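Local coordinates for cell division protein FtsI/penicillin binding protein 2 (PDB 4ZTK) that probably cross-links peptidoglycan stem peptides as a D,D-transpeptidase of the penicillin-binding protein family during cell division, at residues V15-E29 / I46-A60. Numbering follows the deposited sequence.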
loop_
_atom_site.group_PDB
_atom_site.type_symbol
_atom_site.label_atom_id
_atom_site.label_comp_id
_atom_site.label_asym_id
_atom_site.label_seq_id
_atom_site.Cartn_x
_atom_site.Cartn_y
_atom_site.Cartn_z
ATOM N N VAL A 15 -16.857 -1.092 0.574
ATOM C CA VAL A 15 -16.294 -0.369 -0.566
ATOM C C VAL A 15 -17.364 0.080 -1.566
ATOM O O VAL A 15 -18.340 -0.630 -1.812
ATOM C CB VAL A 15 -15.192 -1.205 -1.289
ATOM C CG1 VAL A 15 -15.781 -2.446 -1.952
ATOM C CG2 VAL A 15 -14.446 -0.360 -2.312
ATOM N N ASP A 16 -17.181 1.276 -2.119
ATOM C CA ASP A 16 -18.062 1.795 -3.156
ATOM C C ASP A 16 -17.857 0.980 -4.432
ATOM O O ASP A 16 -16.726 0.631 -4.774
ATOM C CB ASP A 16 -17.759 3.272 -3.415
ATOM C CG ASP A 16 -18.893 3.990 -4.127
ATOM O OD1 ASP A 16 -19.775 3.313 -4.695
ATOM O OD2 ASP A 16 -18.895 5.239 -4.122
ATOM N N ILE A 17 -18.950 0.680 -5.131
ATOM C CA ILE A 17 -18.900 -0.221 -6.283
ATOM C C ILE A 17 -19.446 0.392 -7.577
ATOM O O ILE A 17 -19.591 -0.303 -8.584
ATOM C CB ILE A 17 -19.664 -1.549 -6.005
ATOM C CG1 ILE A 17 -21.185 -1.347 -6.079
ATOM C CG2 ILE A 17 -19.241 -2.152 -4.668
ATOM C CD1 ILE A 17 -21.804 -0.685 -4.862
ATOM N N SER A 18 -19.728 1.690 -7.555
ATOM C CA SER A 18 -20.437 2.333 -8.663
ATOM C C SER A 18 -19.583 2.631 -9.901
ATOM O O SER A 18 -20.069 2.532 -11.029
ATOM C CB SER A 18 -21.131 3.611 -8.182
ATOM O OG SER A 18 -20.191 4.560 -7.714
ATOM N N HIS A 19 -18.319 2.991 -9.697
ATOM C CA HIS A 19 -17.473 3.447 -10.801
ATOM C C HIS A 19 -16.729 2.318 -11.516
ATOM O O HIS A 19 -15.778 2.566 -12.258
ATOM C CB HIS A 19 -16.468 4.487 -10.300
ATOM C CG HIS A 19 -17.089 5.592 -9.504
ATOM N ND1 HIS A 19 -17.751 6.650 -10.089
ATOM C CD2 HIS A 19 -17.147 5.803 -8.169
ATOM C CE1 HIS A 19 -18.190 7.466 -9.147
ATOM N NE2 HIS A 19 -17.837 6.975 -7.973
ATOM N N LEU A 20 -17.173 1.085 -11.302
ATOM C CA LEU A 20 -16.466 -0.093 -11.803
ATOM C C LEU A 20 -16.320 -0.148 -13.324
ATOM O O LEU A 20 -17.257 0.155 -14.060
ATOM C CB LEU A 20 -17.138 -1.370 -11.291
ATOM C CG LEU A 20 -16.454 -2.074 -10.116
ATOM C CD1 LEU A 20 -16.027 -1.083 -9.041
ATOM C CD2 LEU A 20 -17.373 -3.127 -9.530
ATOM N N ASP A 21 -15.131 -0.531 -13.779
ATOM C CA ASP A 21 -14.857 -0.718 -15.201
ATOM C C ASP A 21 -14.733 -2.203 -15.543
ATOM O O ASP A 21 -13.807 -2.874 -15.083
ATOM C CB ASP A 21 -13.575 0.009 -15.609
ATOM C CG ASP A 21 -13.218 -0.222 -17.065
ATOM O OD1 ASP A 21 -14.119 -0.102 -17.924
ATOM O OD2 ASP A 21 -12.045 -0.535 -17.352
ATOM N N PRO A 22 -15.666 -2.713 -16.362
ATOM C CA PRO A 22 -15.779 -4.133 -16.722
ATOM C C PRO A 22 -14.493 -4.753 -17.277
ATOM O O PRO A 22 -14.231 -5.926 -17.010
ATOM C CB PRO A 22 -16.888 -4.144 -17.786
ATOM C CG PRO A 22 -17.056 -2.718 -18.205
ATOM C CD PRO A 22 -16.710 -1.903 -17.009
ATOM N N ARG A 23 -13.713 -3.991 -18.034
ATOM C CA ARG A 23 -12.437 -4.489 -18.545
ATOM C C ARG A 23 -11.428 -4.688 -17.409
ATOM O O ARG A 23 -10.732 -5.708 -17.348
ATOM C CB ARG A 23 -11.862 -3.532 -19.589
ATOM C CG ARG A 23 -10.558 -4.009 -20.209
ATOM C CD ARG A 23 -9.657 -2.840 -20.588
ATOM N NE ARG A 23 -8.398 -3.287 -21.183
ATOM C CZ ARG A 23 -7.320 -2.521 -21.314
ATOM N NH1 ARG A 23 -7.338 -1.265 -20.884
ATOM N NH2 ARG A 23 -6.218 -3.012 -21.869
HETATM N N MSE A 24 -11.345 -3.711 -16.512
HETATM C CA MSE A 24 -10.435 -3.809 -15.374
HETATM C C MSE A 24 -10.887 -4.904 -14.421
HETATM O O MSE A 24 -10.069 -5.653 -13.887
HETATM C CB MSE A 24 -10.341 -2.480 -14.623
HETATM C CG MSE A 24 -9.622 -1.367 -15.367
HETATM SE SE MSE A 24 -7.793 -1.804 -15.904
HETATM C CE MSE A 24 -7.181 -2.763 -14.317
ATOM N N GLN A 25 -12.200 -4.991 -14.219
ATOM C CA GLN A 25 -12.778 -5.967 -13.306
ATOM C C GLN A 25 -12.433 -7.395 -13.707
ATOM O O GLN A 25 -12.063 -8.214 -12.869
ATOM C CB GLN A 25 -14.297 -5.807 -13.245
ATOM C CG GLN A 25 -14.956 -6.718 -12.238
ATOM C CD GLN A 25 -14.471 -6.457 -10.825
ATOM O OE1 GLN A 25 -14.023 -5.360 -10.504
ATOM N NE2 GLN A 25 -14.560 -7.469 -9.972
ATOM N N GLN A 26 -12.553 -7.685 -14.995
ATOM C CA GLN A 26 -12.269 -9.018 -15.502
ATOM C C GLN A 26 -10.791 -9.372 -15.341
ATOM O O GLN A 26 -10.450 -10.505 -15.010
ATOM C CB GLN A 26 -12.703 -9.121 -16.963
ATOM C CG GLN A 26 -12.580 -10.505 -17.538
ATOM C CD GLN A 26 -13.527 -10.736 -18.698
ATOM O OE1 GLN A 26 -14.745 -10.591 -18.563
ATOM N NE2 GLN A 26 -12.972 -11.091 -19.847
ATOM N N ILE A 27 -9.920 -8.395 -15.568
ATOM C CA ILE A 27 -8.488 -8.572 -15.340
ATOM C C ILE A 27 -8.176 -8.976 -13.898
ATOM O O ILE A 27 -7.497 -9.974 -13.659
ATOM C CB ILE A 27 -7.701 -7.295 -15.685
ATOM C CG1 ILE A 27 -7.727 -7.054 -17.196
ATOM C CG2 ILE A 27 -6.261 -7.394 -15.171
ATOM C CD1 ILE A 27 -7.070 -5.752 -17.624
ATOM N N VAL A 28 -8.680 -8.217 -12.932
ATOM C CA VAL A 28 -8.337 -8.497 -11.539
ATOM C C VAL A 28 -8.996 -9.790 -11.060
ATOM O O VAL A 28 -8.456 -10.499 -10.211
ATOM C CB VAL A 28 -8.666 -7.312 -10.603
ATOM C CG1 VAL A 28 -7.825 -6.107 -10.982
ATOM C CG2 VAL A 28 -10.157 -6.966 -10.647
ATOM N N GLU A 29 -10.155 -10.101 -11.629
ATOM C CA GLU A 29 -10.844 -11.350 -11.326
ATOM C C GLU A 29 -10.021 -12.576 -11.707
ATOM O O GLU A 29 -9.918 -13.505 -10.923
ATOM C CB GLU A 29 -12.220 -11.392 -11.996
ATOM C CG GLU A 29 -13.299 -10.666 -11.211
ATOM C CD GLU A 29 -14.595 -10.531 -11.987
ATOM O OE1 GLU A 29 -14.571 -10.736 -13.219
ATOM O OE2 GLU A 29 -15.635 -10.222 -11.368
ATOM N N ILE A 46 -7.620 -7.788 -4.884
ATOM C CA ILE A 46 -6.982 -6.757 -5.688
ATOM C C ILE A 46 -7.959 -5.614 -5.923
ATOM O O ILE A 46 -9.126 -5.835 -6.256
ATOM C CB ILE A 46 -6.528 -7.288 -7.057
ATOM C CG1 ILE A 46 -5.534 -8.435 -6.888
ATOM C CG2 ILE A 46 -5.901 -6.171 -7.875
ATOM C CD1 ILE A 46 -5.173 -9.102 -8.195
ATOM N N ALA A 47 -7.481 -4.389 -5.754
ATOM C CA ALA A 47 -8.294 -3.221 -6.048
ATOM C C ALA A 47 -7.539 -2.271 -6.965
ATOM O O ALA A 47 -6.315 -2.147 -6.873
ATOM C CB ALA A 47 -8.716 -2.518 -4.762
ATOM N N ILE A 48 -8.275 -1.631 -7.868
ATOM C CA ILE A 48 -7.722 -0.611 -8.748
ATOM C C ILE A 48 -8.497 0.677 -8.525
ATOM O O ILE A 48 -9.705 0.645 -8.341
ATOM C CB ILE A 48 -7.860 -0.988 -10.234
ATOM C CG1 ILE A 48 -7.521 -2.464 -10.468
ATOM C CG2 ILE A 48 -7.006 -0.068 -11.103
ATOM C CD1 ILE A 48 -6.103 -2.810 -10.237
ATOM N N ALA A 49 -7.799 1.805 -8.526
ATOM C CA ALA A 49 -8.449 3.095 -8.361
ATOM C C ALA A 49 -7.938 4.080 -9.401
ATOM O O ALA A 49 -6.820 3.953 -9.904
ATOM C CB ALA A 49 -8.217 3.649 -6.949
ATOM N N ASP A 50 -8.768 5.067 -9.713
ATOM C CA ASP A 50 -8.417 6.107 -10.671
ATOM C C ASP A 50 -7.659 7.238 -9.971
ATOM O O ASP A 50 -8.165 7.834 -9.022
ATOM C CB ASP A 50 -9.688 6.630 -11.357
ATOM C CG ASP A 50 -9.476 7.959 -12.042
ATOM O OD1 ASP A 50 -8.886 7.979 -13.142
ATOM O OD2 ASP A 50 -9.907 8.987 -11.479
ATOM N N PRO A 51 -6.431 7.527 -10.432
ATOM C CA PRO A 51 -5.559 8.536 -9.815
ATOM C C PRO A 51 -6.165 9.941 -9.702
ATOM O O PRO A 51 -5.775 10.678 -8.805
ATOM C CB PRO A 51 -4.347 8.569 -10.751
ATOM C CG PRO A 51 -4.336 7.233 -11.401
ATOM C CD PRO A 51 -5.776 6.853 -11.566
ATOM N N GLN A 52 -7.091 10.306 -10.585
ATOM C CA GLN A 52 -7.651 11.660 -10.578
ATOM C C GLN A 52 -8.754 11.852 -9.545
ATOM O O GLN A 52 -8.911 12.940 -8.994
ATOM C CB GLN A 52 -8.194 12.040 -11.958
ATOM C CG GLN A 52 -7.241 12.857 -12.810
ATOM C CD GLN A 52 -6.285 11.994 -13.605
ATOM O OE1 GLN A 52 -6.370 10.766 -13.576
ATOM N NE2 GLN A 52 -5.371 12.634 -14.325
ATOM N N THR A 53 -9.520 10.796 -9.296
ATOM C CA THR A 53 -10.713 10.898 -8.466
ATOM C C THR A 53 -10.615 10.053 -7.204
ATOM O O THR A 53 -11.295 10.320 -6.214
ATOM C CB THR A 53 -11.954 10.431 -9.239
ATOM O OG1 THR A 53 -11.831 9.033 -9.529
ATOM C CG2 THR A 53 -12.101 11.205 -10.541
ATOM N N GLY A 54 -9.784 9.019 -7.250
ATOM C CA GLY A 54 -9.681 8.086 -6.141
ATOM C C GLY A 54 -10.775 7.030 -6.148
ATOM O O GLY A 54 -10.797 6.152 -5.284
ATOM N N ASN A 55 -11.682 7.112 -7.118
ATOM C CA ASN A 55 -12.755 6.127 -7.249
ATOM C C ASN A 55 -12.208 4.730 -7.507
ATOM O O ASN A 55 -11.278 4.564 -8.292
ATOM C CB ASN A 55 -13.696 6.505 -8.393
ATOM C CG ASN A 55 -14.444 7.787 -8.130
ATOM O OD1 ASN A 55 -14.763 8.108 -6.986
ATOM N ND2 ASN A 55 -14.730 8.531 -9.190
ATOM N N ILE A 56 -12.786 3.734 -6.845
ATOM C CA ILE A 56 -12.477 2.341 -7.134
ATOM C C ILE A 56 -13.071 1.992 -8.487
ATOM O O ILE A 56 -14.266 2.197 -8.712
ATOM C CB ILE A 56 -13.101 1.404 -6.091
ATOM C CG1 ILE A 56 -12.668 1.813 -4.683
ATOM C CG2 ILE A 56 -12.728 -0.043 -6.381
ATOM C CD1 ILE A 56 -11.193 1.747 -4.478
ATOM N N ILE A 57 -12.245 1.474 -9.392
ATOM C CA ILE A 57 -12.732 1.095 -10.716
ATOM C C ILE A 57 -12.675 -0.410 -10.940
ATOM O O ILE A 57 -13.150 -0.912 -11.955
ATOM C CB ILE A 57 -11.970 1.816 -11.843
ATOM C CG1 ILE A 57 -10.495 1.420 -11.831
ATOM C CG2 ILE A 57 -12.135 3.322 -11.716
ATOM C CD1 ILE A 57 -9.686 2.098 -12.908
ATOM N N ALA A 58 -12.084 -1.123 -9.989
ATOM C CA ALA A 58 -12.131 -2.580 -9.986
ATOM C C ALA A 58 -11.814 -3.112 -8.596
ATOM O O ALA A 58 -11.001 -2.538 -7.865
ATOM C CB ALA A 58 -11.173 -3.156 -11.015
ATOM N N PHE A 59 -12.463 -4.214 -8.243
ATOM C CA PHE A 59 -12.314 -4.818 -6.928
ATOM C C PHE A 59 -12.689 -6.288 -7.049
ATOM O O PHE A 59 -13.810 -6.612 -7.426
ATOM C CB PHE A 59 -13.248 -4.122 -5.933
ATOM C CG PHE A 59 -13.036 -4.530 -4.499
ATOM C CD1 PHE A 59 -13.501 -5.749 -4.028
ATOM C CD2 PHE A 59 -12.395 -3.680 -3.617
ATOM C CE1 PHE A 59 -13.308 -6.119 -2.712
ATOM C CE2 PHE A 59 -12.201 -4.045 -2.294
ATOM C CZ PHE A 59 -12.658 -5.266 -1.843
ATOM N N ALA A 60 -11.754 -7.180 -6.743
ATOM C CA ALA A 60 -12.063 -8.606 -6.742
ATOM C C ALA A 60 -11.355 -9.330 -5.609
ATOM O O ALA A 60 -10.222 -8.993 -5.254
ATOM C CB ALA A 60 -11.705 -9.239 -8.076
#
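Q25 NE2 is gripped by two acceptors: it gives one hydrogen to F59 O at 2.8 Å and the other to E29 OE2, one turn along its own helix, while OE1 of the same amide accepts from F59 N at 3.0 Å. Here the N-terminal helix 22-38 packs on the edge strand 56-63 of the five-stranded antiparallel sheet found in penicillin-binding and beta-lactamase-like folds. Glutamine suits the place because one flat amide can serve both the N-H and the C=O of F59, which face away from strand 43-49. With CG anti to the backbone N (chi1 -176°) and a bend at chi2, its chain reaches the strand; F59 N meets a lone pair of OE1, whereas NE2 lies above the F59 carbonyl plane.

Before the helix, D21 N donates almost straight to I57 O at 2.7 Å, and D21 OD2 accepts weakly from M24 N, the N-cap bond for which a short carboxylate suits the start of a helix. I57 and A58 form a classic beta bulge opposite I48.

V28 lays both methyls on the face of the hairpin, CG1 on I46 CG2 and I48 CG1, CG2 on the small A58 and A60, whose methyls let the helix come close. The selenomethionine M24 bends its chain to lay CE near I48 CG1; helix 295-310 adjoins M24 and I46. V15 sets CG1 over one face of the F59 ring, 4.0 Å from its centroid, a CH-pi contact. Where the hairpin turn 50-55 meets the loop before the helix, two flat groups, the H19 ring and the N55 amide, stack with planes 9° apart, H19 CD2 lying 3.4 Å from N55 CG.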